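Side-chain contacts in dehydroquinate synthase (Thermus thermophilus, PDB 1UJN), which probably catalyses, with NAD(+) and a divalent zinc or cobalt ion, the conversion of 3-deoxy-D-arabino-heptulosonate 7-phosphate to 3-dehydroquinate and phosphate in chorismate biosynthesis: residues Q44-A49 and T87-G92; D36-G41 and T161-T166; G262-G267 and E327-E332; Q2-R7 and R205-K210. All blocks are in the same frame, centred on the assembly; numbering follows the deposited sequence.

Contact 1. Residues Q44-A49 and T87-G92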
loop_
_atom_site.group_PDB
_atom_site.type_symbol
_atom_site.label_atom_id
_atom_site.label_comp_id
_atom_site.label_asym_id
_atom_site.label_seq_id
_atom_site.Cartn_x
_atom_site.Cartn_y
_atom_site.Cartn_z
ATOM N N GLN A 44 -5.554 -26.948 -5.357
ATOM C CA GLN A 44 -6.248 -27.351 -6.574
ATOM C C GLN A 44 -7.729 -27.574 -6.290
ATOM O O GLN A 44 -8.570 -27.354 -7.153
ATOM C CB GLN A 44 -5.626 -28.627 -7.148
ATOM C CG GLN A 44 -4.167 -28.487 -7.541
ATOM C CD GLN A 44 -3.947 -27.638 -8.786
ATOM O OE1 GLN A 44 -4.906 -27.258 -9.459
ATOM N NE2 GLN A 44 -2.689 -27.326 -9.089
ATOM N N GLU A 45 -8.053 -28.015 -5.077
ATOM C CA GLU A 45 -9.447 -28.239 -4.715
ATOM C C GLU A 45 -10.168 -26.894 -4.608
ATOM O O GLU A 45 -11.312 -26.744 -5.057
ATOM C CB GLU A 45 -9.543 -28.989 -3.383
ATOM C CG GLU A 45 -10.969 -29.228 -2.940
ATOM C CD GLU A 45 -11.067 -29.988 -1.636
ATOM O OE1 GLU A 45 -12.200 -30.170 -1.145
ATOM O OE2 GLU A 45 -10.018 -30.401 -1.102
ATOM N N VAL A 46 -9.491 -25.915 -4.011
ATOM C CA VAL A 46 -10.054 -24.579 -3.871
ATOM C C VAL A 46 -10.301 -24.007 -5.269
ATOM O O VAL A 46 -11.370 -23.460 -5.548
ATOM C CB VAL A 46 -9.081 -23.643 -3.096
ATOM C CG1 VAL A 46 -9.571 -22.198 -3.159
ATOM C CG2 VAL A 46 -8.980 -24.093 -1.645
ATOM N N ALA A 47 -9.302 -24.139 -6.140
ATOM C CA ALA A 47 -9.392 -23.641 -7.508
ATOM C C ALA A 47 -10.555 -24.275 -8.264
ATOM O O ALA A 47 -11.345 -23.581 -8.905
ATOM C CB ALA A 47 -8.088 -23.909 -8.244
ATOM N N LYS A 48 -10.664 -25.597 -8.183
ATOM C CA LYS A 48 -11.731 -26.307 -8.885
ATOM C C LYS A 48 -13.120 -25.922 -8.383
ATOM O O LYS A 48 -14.037 -25.719 -9.174
ATOM C CB LYS A 48 -11.531 -27.818 -8.750
ATOM C CG LYS A 48 -12.323 -28.637 -9.757
ATOM C CD LYS A 48 -11.945 -30.106 -9.678
ATOM C CE LYS A 48 -12.594 -30.900 -10.800
ATOM N NZ LYS A 48 -14.040 -30.580 -10.922
ATOM N N ALA A 49 -13.272 -25.812 -7.069
ATOM C CA ALA A 49 -14.556 -25.460 -6.482
ATOM C C ALA A 49 -15.053 -24.071 -6.885
ATOM O O ALA A 49 -16.244 -23.873 -7.134
ATOM C CB ALA A 49 -14.467 -25.553 -4.958
ATOM N N THR A 87 -9.911 -11.035 -8.014
ATOM C CA THR A 87 -9.742 -11.469 -6.634
ATOM C C THR A 87 -8.553 -12.414 -6.572
ATOM O O THR A 87 -8.424 -13.316 -7.403
ATOM C CB THR A 87 -10.977 -12.238 -6.117
ATOM O OG1 THR A 87 -12.126 -11.387 -6.163
ATOM C CG2 THR A 87 -10.755 -12.703 -4.676
ATOM N N LEU A 88 -7.680 -12.203 -5.594
ATOM C CA LEU A 88 -6.519 -13.071 -5.417
ATOM C C LEU A 88 -6.818 -14.024 -4.266
ATOM O O LEU A 88 -7.130 -13.581 -3.163
ATOM C CB LEU A 88 -5.275 -12.246 -5.063
ATOM C CG LEU A 88 -3.984 -13.049 -4.842
ATOM C CD1 LEU A 88 -3.549 -13.686 -6.162
ATOM C CD2 LEU A 88 -2.885 -12.140 -4.326
ATOM N N LEU A 89 -6.748 -15.325 -4.525
ATOM C CA LEU A 89 -6.987 -16.313 -3.480
ATOM C C LEU A 89 -5.618 -16.758 -2.975
ATOM O O LEU A 89 -4.712 -17.030 -3.766
ATOM C CB LEU A 89 -7.781 -17.507 -4.028
ATOM C CG LEU A 89 -9.249 -17.225 -4.372
ATOM C CD1 LEU A 89 -9.354 -16.383 -5.638
ATOM C CD2 LEU A 89 -9.975 -18.554 -4.572
ATOM N N VAL A 90 -5.452 -16.810 -1.659
ATOM C CA VAL A 90 -4.162 -17.190 -1.099
ATOM C C VAL A 90 -4.288 -18.395 -0.186
ATOM O O VAL A 90 -4.974 -18.346 0.841
ATOM C CB VAL A 90 -3.531 -16.008 -0.324
ATOM C CG1 VAL A 90 -2.099 -16.341 0.050
ATOM C CG2 VAL A 90 -3.574 -14.742 -1.184
ATOM N N VAL A 91 -3.612 -19.474 -0.563
ATOM C CA VAL A 91 -3.671 -20.722 0.187
ATOM C C VAL A 91 -2.299 -21.079 0.750
ATOM O O VAL A 91 -1.369 -21.376 -0.000
ATOM C CB VAL A 91 -4.160 -21.873 -0.719
ATOM C CG1 VAL A 91 -4.384 -23.136 0.113
ATOM C CG2 VAL A 91 -5.445 -21.458 -1.451
ATOM N N GLY A 92 -2.181 -21.045 2.075
ATOM C CA GLY A 92 -0.913 -21.364 2.705
ATOM C C GLY A 92 -0.856 -20.843 4.127
ATOM O O GLY A 92 -1.883 -20.491 4.712
#

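Contact 2. Residues D36-G41 and T161-T166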
loop_
_atom_site.group_PDB
_atom_site.type_symbol
_atom_site.label_atom_id
_atom_site.label_comp_id
_atom_site.label_asym_id
_atom_site.label_seq_id
_atom_site.Cartn_x
_atom_site.Cartn_y
_atom_site.Cartn_z
ATOM N N ASP A 36 1.118 -22.264 -1.374
ATOM C CA ASP A 36 2.350 -22.844 -0.848
ATOM C C ASP A 36 2.393 -24.241 -1.475
ATOM O O ASP A 36 1.445 -24.999 -1.327
ATOM C CB ASP A 36 2.247 -22.959 0.679
ATOM C CG ASP A 36 3.474 -23.596 1.311
ATOM O OD1 ASP A 36 4.089 -24.480 0.682
ATOM O OD2 ASP A 36 3.814 -23.220 2.454
ATOM N N ARG A 37 3.472 -24.569 -2.182
ATOM C CA ARG A 37 3.595 -25.881 -2.828
ATOM C C ARG A 37 3.230 -27.026 -1.889
ATOM O O ARG A 37 2.745 -28.067 -2.332
ATOM C CB ARG A 37 5.024 -26.101 -3.339
ATOM C CG ARG A 37 5.513 -25.069 -4.341
ATOM C CD ARG A 37 6.977 -25.318 -4.689
ATOM N NE ARG A 37 7.547 -24.271 -5.535
ATOM C CZ ARG A 37 7.163 -24.014 -6.782
ATOM N NH1 ARG A 37 6.196 -24.729 -7.344
ATOM N NH2 ARG A 37 7.747 -23.041 -7.468
ATOM N N ARG A 38 3.470 -26.832 -0.595
ATOM C CA ARG A 38 3.168 -27.848 0.411
ATOM C C ARG A 38 1.712 -28.286 0.445
ATOM O O ARG A 38 1.412 -29.410 0.845
ATOM C CB ARG A 38 3.536 -27.353 1.811
ATOM C CG ARG A 38 4.955 -27.621 2.237
ATOM C CD ARG A 38 5.090 -27.479 3.751
ATOM N NE ARG A 38 4.205 -28.393 4.479
ATOM C CZ ARG A 38 2.944 -28.128 4.823
ATOM N NH1 ARG A 38 2.391 -26.963 4.513
ATOM N NH2 ARG A 38 2.232 -29.034 5.481
ATOM N N VAL A 39 0.804 -27.397 0.059
ATOM C CA VAL A 39 -0.612 -27.735 0.072
ATOM C C VAL A 39 -1.262 -27.610 -1.300
ATOM O O VAL A 39 -2.411 -27.192 -1.409
ATOM C CB VAL A 39 -1.394 -26.860 1.088
ATOM C CG1 VAL A 39 -0.989 -27.234 2.511
ATOM C CG2 VAL A 39 -1.122 -25.379 0.829
ATOM N N GLU A 40 -0.534 -27.998 -2.342
ATOM C CA GLU A 40 -1.068 -27.916 -3.691
ATOM C C GLU A 40 -2.368 -28.699 -3.840
ATOM O O GLU A 40 -3.283 -28.258 -4.537
ATOM C CB GLU A 40 -0.054 -28.423 -4.720
ATOM C CG GLU A 40 -0.588 -28.324 -6.149
ATOM C CD GLU A 40 0.465 -28.569 -7.208
ATOM O OE1 GLU A 40 0.142 -28.394 -8.404
ATOM O OE2 GLU A 40 1.607 -28.931 -6.851
ATOM N N GLY A 41 -2.446 -29.860 -3.191
ATOM C CA GLY A 41 -3.650 -30.671 -3.273
ATOM C C GLY A 41 -4.889 -29.873 -2.916
ATOM O O GLY A 41 -5.867 -29.837 -3.666
ATOM N N THR A 161 -1.884 -32.544 7.556
ATOM C CA THR A 161 -0.573 -32.815 6.973
ATOM C C THR A 161 0.496 -31.903 7.566
ATOM O O THR A 161 1.668 -31.973 7.200
ATOM C CB THR A 161 -0.589 -32.606 5.452
ATOM O OG1 THR A 161 0.740 -32.764 4.940
ATOM C CG2 THR A 161 -1.103 -31.210 5.111
ATOM N N LEU A 162 0.078 -31.054 8.494
ATOM C CA LEU A 162 0.976 -30.102 9.132
ATOM C C LEU A 162 1.917 -30.762 10.140
ATOM O O LEU A 162 1.481 -31.547 10.979
ATOM C CB LEU A 162 0.137 -29.025 9.831
ATOM C CG LEU A 162 0.828 -27.764 10.349
ATOM C CD1 LEU A 162 1.458 -27.002 9.184
ATOM C CD2 LEU A 162 -0.192 -26.893 11.068
ATOM N N PRO A 163 3.227 -30.461 10.059
ATOM C CA PRO A 163 4.186 -31.047 11.001
ATOM C C PRO A 163 3.720 -30.715 12.418
ATOM O O PRO A 163 3.270 -29.603 12.674
ATOM C CB PRO A 163 5.488 -30.346 10.638
ATOM C CG PRO A 163 5.348 -30.164 9.153
ATOM C CD PRO A 163 3.922 -29.677 9.024
ATOM N N LEU A 164 3.820 -31.673 13.334
ATOM C CA LEU A 164 3.368 -31.442 14.700
ATOM C C LEU A 164 3.971 -30.201 15.372
ATOM O O LEU A 164 3.254 -29.439 16.024
ATOM C CB LEU A 164 3.636 -32.681 15.561
ATOM C CG LEU A 164 3.130 -32.636 17.005
ATOM C CD1 LEU A 164 1.615 -32.479 17.033
ATOM C CD2 LEU A 164 3.547 -33.917 17.719
ATOM N N PRO A 165 5.289 -29.980 15.228
ATOM C CA PRO A 165 5.898 -28.803 15.860
ATOM C C PRO A 165 5.279 -27.494 15.375
ATOM O O PRO A 165 5.059 -26.571 16.163
ATOM C CB PRO A 165 7.370 -28.927 15.473
ATOM C CG PRO A 165 7.562 -30.423 15.384
ATOM C CD PRO A 165 6.325 -30.847 14.631
ATOM N N THR A 166 5.000 -27.428 14.076
ATOM C CA THR A 166 4.398 -26.251 13.462
ATOM C C THR A 166 2.957 -26.132 13.945
ATOM O O THR A 166 2.464 -25.032 14.202
ATOM C CB THR A 166 4.409 -26.365 11.928
ATOM O OG1 THR A 166 5.757 -26.554 11.477
ATOM C CG2 THR A 166 3.847 -25.098 11.290
#

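Contact 3. Residues G262-G267 and E327-E332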
loop_
_atom_site.group_PDB
_atom_site.type_symbol
_atom_site.label_atom_id
_atom_site.label_comp_id
_atom_site.label_asym_id
_atom_site.label_seq_id
_atom_site.Cartn_x
_atom_site.Cartn_y
_atom_site.Cartn_z
ATOM N N GLY A 262 5.794 -10.826 36.048
ATOM C CA GLY A 262 4.545 -10.653 36.767
ATOM C C GLY A 262 4.666 -11.098 38.211
ATOM O O GLY A 262 4.153 -10.443 39.119
ATOM N N ARG A 263 5.352 -12.213 38.429
ATOM C CA ARG A 263 5.528 -12.739 39.777
ATOM C C ARG A 263 6.308 -11.755 40.641
ATOM O O ARG A 263 5.941 -11.495 41.789
ATOM C CB ARG A 263 6.265 -14.076 39.730
ATOM C CG ARG A 263 6.290 -14.818 41.057
ATOM C CD ARG A 263 7.170 -16.055 40.977
ATOM N NE ARG A 263 8.579 -15.710 40.801
ATOM C CZ ARG A 263 9.557 -16.600 40.639
ATOM N NH1 ARG A 263 9.284 -17.901 40.626
ATOM N NH2 ARG A 263 10.808 -16.188 40.489
ATOM N N ALA A 264 7.381 -11.206 40.078
ATOM C CA ALA A 264 8.222 -10.254 40.791
ATOM C C ALA A 264 7.470 -8.982 41.169
ATOM O O ALA A 264 7.804 -8.330 42.163
ATOM C CB ALA A 264 9.433 -9.902 39.947
ATOM N N LEU A 265 6.464 -8.629 40.371
ATOM C CA LEU A 265 5.668 -7.432 40.625
ATOM C C LEU A 265 4.440 -7.715 41.482
ATOM O O LEU A 265 3.518 -6.902 41.546
ATOM C CB LEU A 265 5.234 -6.788 39.304
ATOM C CG LEU A 265 6.349 -6.180 38.447
ATOM C CD1 LEU A 265 5.739 -5.534 37.213
ATOM C CD2 LEU A 265 7.126 -5.142 39.255
ATOM N N GLY A 266 4.429 -8.874 42.133
ATOM C CA GLY A 266 3.316 -9.231 42.996
ATOM C C GLY A 266 2.080 -9.789 42.317
ATOM O O GLY A 266 1.001 -9.811 42.913
ATOM N N GLY A 267 2.221 -10.241 41.074
ATOM C CA GLY A 267 1.075 -10.793 40.375
ATOM C C GLY A 267 0.803 -12.219 40.813
ATOM O O GLY A 267 1.580 -12.797 41.577
ATOM N N GLU A 327 16.088 -2.089 35.474
ATOM C CA GLU A 327 16.987 -3.094 34.920
ATOM C C GLU A 327 17.263 -4.195 35.939
ATOM O O GLU A 327 17.428 -5.362 35.577
ATOM C CB GLU A 327 18.306 -2.453 34.487
ATOM C CG GLU A 327 19.334 -3.451 33.963
ATOM C CD GLU A 327 20.621 -2.787 33.506
ATOM O OE1 GLU A 327 21.566 -3.514 33.125
ATOM O OE2 GLU A 327 20.688 -1.540 33.524
ATOM N N GLY A 328 17.310 -3.818 37.214
ATOM C CA GLY A 328 17.563 -4.786 38.263
ATOM C C GLY A 328 16.511 -5.877 38.316
ATOM O O GLY A 328 16.814 -7.024 38.649
ATOM N N LEU A 329 15.273 -5.517 37.992
ATOM C CA LEU A 329 14.164 -6.465 37.994
ATOM C C LEU A 329 14.283 -7.388 36.781
ATOM O O LEU A 329 14.087 -8.600 36.886
ATOM C CB LEU A 329 12.834 -5.708 37.954
ATOM C CG LEU A 329 11.532 -6.475 38.206
ATOM C CD1 LEU A 329 10.419 -5.484 38.501
ATOM C CD2 LEU A 329 11.178 -7.337 37.003
ATOM N N LEU A 330 14.606 -6.805 35.631
ATOM C CA LEU A 330 14.762 -7.576 34.404
ATOM C C LEU A 330 15.934 -8.543 34.548
ATOM O O LEU A 330 15.862 -9.698 34.127
ATOM C CB LEU A 330 15.018 -6.637 33.224
ATOM C CG LEU A 330 13.970 -5.550 32.965
ATOM C CD1 LEU A 330 14.494 -4.599 31.901
ATOM C CD2 LEU A 330 12.650 -6.180 32.532
ATOM N N ARG A 331 17.013 -8.059 35.151
ATOM C CA ARG A 331 18.198 -8.864 35.355
ATOM C C ARG A 331 17.869 -10.052 36.244
ATOM O O ARG A 331 18.253 -11.184 35.979
ATOM C CB ARG A 331 19.260 -7.990 36.023
ATOM C CG ARG A 331 20.660 -8.594 35.915
ATOM C CD ARG A 331 21.730 -7.680 36.524
ATOM N NE ARG A 331 22.128 -6.644 35.568
ATOM C CZ ARG A 331 23.143 -6.933 34.733
ATOM N NH1 ARG A 331 23.738 -8.113 34.793
ATOM N NH2 ARG A 331 23.539 -6.026 33.835
ATOM N N GLU A 332 17.136 -9.776 37.317
ATOM C CA GLU A 332 16.717 -10.796 38.272
ATOM C C GLU A 332 15.833 -11.841 37.591
ATOM O O GLU A 332 16.023 -13.041 37.766
ATOM C CB GLU A 332 15.934 -10.133 39.410
ATOM C CG GLU A 332 15.384 -11.085 40.460
ATOM C CD GLU A 332 16.380 -11.385 41.567
ATOM O OE1 GLU A 332 16.876 -10.423 42.197
ATOM O OE2 GLU A 332 16.659 -12.579 41.812
#

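Contact 4. Residues Q2-R7 and R205-K210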
loop_
_atom_site.group_PDB
_atom_site.type_symbol
_atom_site.label_atom_id
_atom_site.label_comp_id
_atom_site.label_asym_id
_atom_site.label_seq_id
_atom_site.Cartn_x
_atom_site.Cartn_y
_atom_site.Cartn_z
ATOM N N GLN A 2 -17.669 -23.123 12.219
ATOM C CA GLN A 2 -17.758 -21.947 13.072
ATOM C C GLN A 2 -17.660 -20.701 12.205
ATOM O O GLN A 2 -16.779 -20.611 11.360
ATOM C CB GLN A 2 -16.607 -21.946 14.077
ATOM C CG GLN A 2 -16.559 -23.174 14.960
ATOM C CD GLN A 2 -17.761 -23.262 15.865
ATOM O OE1 GLN A 2 -18.023 -22.351 16.652
ATOM N NE2 GLN A 2 -18.505 -24.357 15.758
ATOM N N ARG A 3 -18.560 -19.746 12.410
ATOM C CA ARG A 3 -18.514 -18.518 11.637
ATOM C C ARG A 3 -18.330 -17.328 12.566
ATOM O O ARG A 3 -19.163 -17.071 13.441
ATOM C CB ARG A 3 -19.792 -18.335 10.812
ATOM C CG ARG A 3 -19.722 -17.157 9.841
ATOM C CD ARG A 3 -21.066 -16.904 9.151
ATOM N NE ARG A 3 -21.017 -15.735 8.273
ATOM C CZ ARG A 3 -20.703 -15.770 6.981
ATOM N NH1 ARG A 3 -20.413 -16.924 6.390
ATOM N NH2 ARG A 3 -20.676 -14.647 6.279
ATOM N N LEU A 4 -17.223 -16.619 12.388
ATOM C CA LEU A 4 -16.933 -15.441 13.189
ATOM C C LEU A 4 -17.008 -14.246 12.255
ATOM O O LEU A 4 -16.960 -14.401 11.031
ATOM C CB LEU A 4 -15.532 -15.524 13.802
ATOM C CG LEU A 4 -15.243 -16.597 14.855
ATOM C CD1 LEU A 4 -15.306 -17.979 14.230
ATOM C CD2 LEU A 4 -13.863 -16.346 15.448
ATOM N N GLU A 5 -17.129 -13.055 12.825
ATOM C CA GLU A 5 -17.197 -11.856 12.007
ATOM C C GLU A 5 -16.316 -10.745 12.546
ATOM O O GLU A 5 -16.287 -10.478 13.753
ATOM C CB GLU A 5 -18.635 -11.332 11.919
ATOM C CG GLU A 5 -19.653 -12.329 11.391
ATOM C CD GLU A 5 -21.009 -11.691 11.130
ATOM O OE1 GLU A 5 -21.465 -10.882 11.968
ATOM O OE2 GLU A 5 -21.623 -12.003 10.088
ATOM N N VAL A 6 -15.572 -10.121 11.642
ATOM C CA VAL A 6 -14.744 -8.982 11.991
ATOM C C VAL A 6 -15.619 -7.853 11.495
ATOM O O VAL A 6 -16.138 -7.919 10.378
ATOM C CB VAL A 6 -13.418 -8.962 11.221
ATOM C CG1 VAL A 6 -12.789 -7.569 11.317
ATOM C CG2 VAL A 6 -12.469 -10.006 11.810
ATOM N N ARG A 7 -15.800 -6.827 12.316
ATOM C CA ARG A 7 -16.656 -5.713 11.933
ATOM C C ARG A 7 -15.896 -4.446 11.563
ATOM O O ARG A 7 -16.270 -3.742 10.627
ATOM C CB ARG A 7 -17.627 -5.400 13.075
ATOM C CG ARG A 7 -18.464 -6.594 13.521
ATOM C CD ARG A 7 -19.364 -7.068 12.398
ATOM N NE ARG A 7 -20.400 -6.085 12.093
ATOM C CZ ARG A 7 -21.162 -6.114 11.003
ATOM N NH1 ARG A 7 -21.004 -7.078 10.102
ATOM N NH2 ARG A 7 -22.087 -5.181 10.819
ATOM N N ARG A 205 -12.443 -20.168 19.257
ATOM C CA ARG A 205 -12.356 -19.381 20.476
ATOM C C ARG A 205 -11.102 -18.505 20.441
ATOM O O ARG A 205 -11.132 -17.342 20.847
ATOM C CB ARG A 205 -12.330 -20.298 21.706
ATOM C CG ARG A 205 -12.222 -19.547 23.022
ATOM C CD ARG A 205 -12.297 -20.493 24.214
ATOM N NE ARG A 205 -13.659 -20.952 24.459
ATOM C CZ ARG A 205 -14.624 -20.203 24.987
ATOM N NH1 ARG A 205 -14.388 -18.946 25.339
ATOM N NH2 ARG A 205 -15.836 -20.712 25.159
ATOM N N ALA A 206 -10.004 -19.066 19.945
ATOM C CA ALA A 206 -8.742 -18.336 19.868
ATOM C C ALA A 206 -8.862 -17.115 18.954
ATOM O O ALA A 206 -8.403 -16.023 19.295
ATOM C CB ALA A 206 -7.639 -19.257 19.364
ATOM N N VAL A 207 -9.476 -17.298 17.794
ATOM C CA VAL A 207 -9.639 -16.193 16.853
ATOM C C VAL A 207 -10.556 -15.121 17.427
ATOM O O VAL A 207 -10.298 -13.926 17.286
ATOM C CB VAL A 207 -10.235 -16.674 15.510
ATOM C CG1 VAL A 207 -10.378 -15.490 14.559
ATOM C CG2 VAL A 207 -9.339 -17.742 14.891
ATOM N N ALA A 208 -11.622 -15.557 18.089
ATOM C CA ALA A 208 -12.583 -14.630 18.676
ATOM C C ALA A 208 -11.924 -13.658 19.652
ATOM O O ALA A 208 -12.338 -12.503 19.756
ATOM C CB ALA A 208 -13.695 -15.409 19.368
ATOM N N VAL A 209 -10.895 -14.112 20.363
ATOM C CA VAL A 209 -10.214 -13.235 21.309
ATOM C C VAL A 209 -9.455 -12.112 20.603
ATOM O O VAL A 209 -9.500 -10.960 21.039
ATOM C CB VAL A 209 -9.231 -14.015 22.213
ATOM C CG1 VAL A 209 -8.466 -13.046 23.110
ATOM C CG2 VAL A 209 -9.995 -15.015 23.056
ATOM N N LYS A 210 -8.758 -12.436 19.514
ATOM C CA LYS A 210 -8.023 -11.401 18.803
ATOM C C LYS A 210 -8.997 -10.434 18.150
ATOM O O LYS A 210 -8.710 -9.248 18.024
ATOM C CB LYS A 210 -7.080 -11.994 17.744
ATOM C CG LYS A 210 -6.194 -10.925 17.112
ATOM C CD LYS A 210 -5.085 -11.482 16.229
ATOM C CE LYS A 210 -4.214 -10.342 15.711
ATOM N NZ LYS A 210 -3.134 -10.777 14.769
#

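Contact 1. Residues Q44-A49 and T87-G92
This is a buried, wholly apolar helix-on-sheet contact in which Val-46 of helix 40-50 sets its two methyls against Leu-89 and Val-91 of strand 87-92. The closest pair of CA atoms, those of Val-46 and Val-91, are 8.5 Å apart, so the side chains span the gap. Val-46 is rotated with CG1 anti to its own backbone N (chi1 171°), which leaves CG2 beside that N, and the fork divides its partners. Val-46 CG1 lies 3.9 Å from Leu-89 CD2, the branch of Leu-89 that runs anti to its CA and so reaches furthest from the strand; the two side chains run alongside each other, pointing opposite ways. Val-46 CG2 meets Val-91 CG2 more loosely, at 4.4 Å.

Helix 40-50 links the parallel neighbours 31-36 and 55-58, a beta-alpha-beta crossover in the Rossmann-like part of the enzyme, and this valine carries the helix across to the next strand, 87-92, which pairs with 31-36 on the side away from 55-58. Leu-33 and Phe-116 on the flanking strands also touch Val-46, while Leu-21 in a loop adds further apolar cover. Toward the end of the strand the side chain of Val-91 comes within about 4 Å of that of Thr-118, which is predicted to bind NAD(+).

Contact 2. Residues D36-G41 and T161-T166
Arg-38 reaches over to Thr-161, Leu-162 and Pro-163 from a turn that starts at Asp-36. There OD1 of Asp-36 accepts the backbone N of Arg-38 at 2.7 Å, with an angle of 158° at the hydrogen; the N-H approaches the anti side of the carboxylate, 33° out of its plane. Accepting from the amide two residues on makes this an Asx turn, and the bond from Val-39 N to Asp-36 O (2.8 Å) tightens the same bend.

Next comes Arg-38, whose chain stays extended through chi2 and then bends at chi3 (59°), putting NH2 beside the backbone of residues 161-163. NH2 lies 3.5 Å from Thr-161 O, which sits at the edge of the guanidinium and near its plane. Carbon also lies near that nitrogen: Thr-161 CG2 and Pro-163 CD are each 4.0 Å from Arg-38 NH2. Since Arg-38 also touches a neighbouring molecule in the crystal, its pose may partly reflect the lattice.

Each segment leads into a helix, Val-39 holding the N-cap position of helix 40-50 and Pro-163 that of helix 164-181, so the contact joins the Rossmann-like sheet region to the helix that carries Glu-173, a predicted zinc ligand. Val-39 turns to Thr-118, and Leu-162 to Thr-119, both predicted NAD(+) contacts. Beyond Val-39, Glu-40 OE1 is hydrogen-bonded to Gln-44 NE2 within helix 40-50.

Contact 3. Residues G262-G267 and E327-E332
Leu-265 places CG beside its backbone N (chi1 -67°), whereas Leu-329 swings CG anti to its N (chi1 -169°) and continues with CD1 anti to CA, so its stretched chain meets Leu-265 at about a right angle. The pair closes to 3.4 Å between Leu-265 CD2 and Leu-329 CD1, tighter than carbons usually pack. Because a leucine trans at both torsions is uncommon, the exact placing of that methyl is doubtful. The other branch makes an ordinary contact, Leu-329 CD2 standing 4.3 Å from Ala-264 CB.

Leu-265 is where helix 247-264 gives way. A Schellman motif ends the helix, with Gly-267 N bonded to Gly-262 O at 2.8 Å and Gly-266 N to Arg-263 O at 3.0 Å; Gly-266 is its C-prime residue, with positive phi.

Around this surface contact, Leu-329 also rests on Leu-261 one turn back in helix 247-264, and Leu-265 on Val-313 of the two-stranded hairpin. Helix 327-342 is further tied by Leu-330 O to Tyr-257 OH of helix 247-264, and by a salt bridge from Arg-331 to Glu-292 of the short helix 291-294.

Contact 4. Residues Q2-R7 and R205-K210
Leu-4 meets Val-207 and Ala-208 through a single methyl, CD2, and its torsions explain why. CG lies beside the backbone N (chi1 -66°), and the second torsion (67°) turns CD1 aside and leaves CD2 anti to CA, as far from the strand as the chain allows. That methyl is 3.6 Å from Val-207 CB and 3.7 Å from Val-207 CG1, the latter being the branch anti to the valine's backbone N (chi1 -180°). The leucine and valine side chains meet at a slant. The same methyl also comes 3.6 Å from Ala-208 N, hence against the helix backbone itself, and 4.0 Å from Ala-208 CB. The short alanine side chain goes with this close seating, for Leu-4 and Ala-208 have their CA atoms only 7.0 Å apart.

Strand 2-6 is an edge strand of the mixed sheet within this chain and runs antiparallel to 12-17; helix 199-216 belongs to the C-terminal helical part, so the methyl bridges the two halves typical of dehydroquinate synthases. Val-207 also leans on Ile-14 of the adjoining strand. Polar ties flank the leucine along the same helix: Gln-2 NE2 bonds to Glu-200 OE1, and the backbone N of Arg-7 to Glu-215 OE1. On the helix, Ala-206 O accepts from His-177 ND1, and Lys-210, its chain fully extended, carries NZ to a salt bridge with Asp-125.

Contacts 1 and 4 both reach the mixed sheet, but differently: contact 1 is fully buried over its interior, whereas contact 4 is partly buried at an outer strand and faces the helical half. Contacts 1 and 2 share helix 40-50 and touch directly, through a probable hydrogen bond from Asp-36 N to Val-91 O (3.0 Å) and through Val-91 CG1 packing on Val-39 CG2 (4.0 Å). Contact 2 differs in chemistry, setting a guanidinium beside backbone and carbon in a partly buried place. Contact 3 is the surface contact, yet apolar; its centre lies about 48 Å from that of contact 1, across the chain's centre, among C-terminal helices and away from the predicted sites.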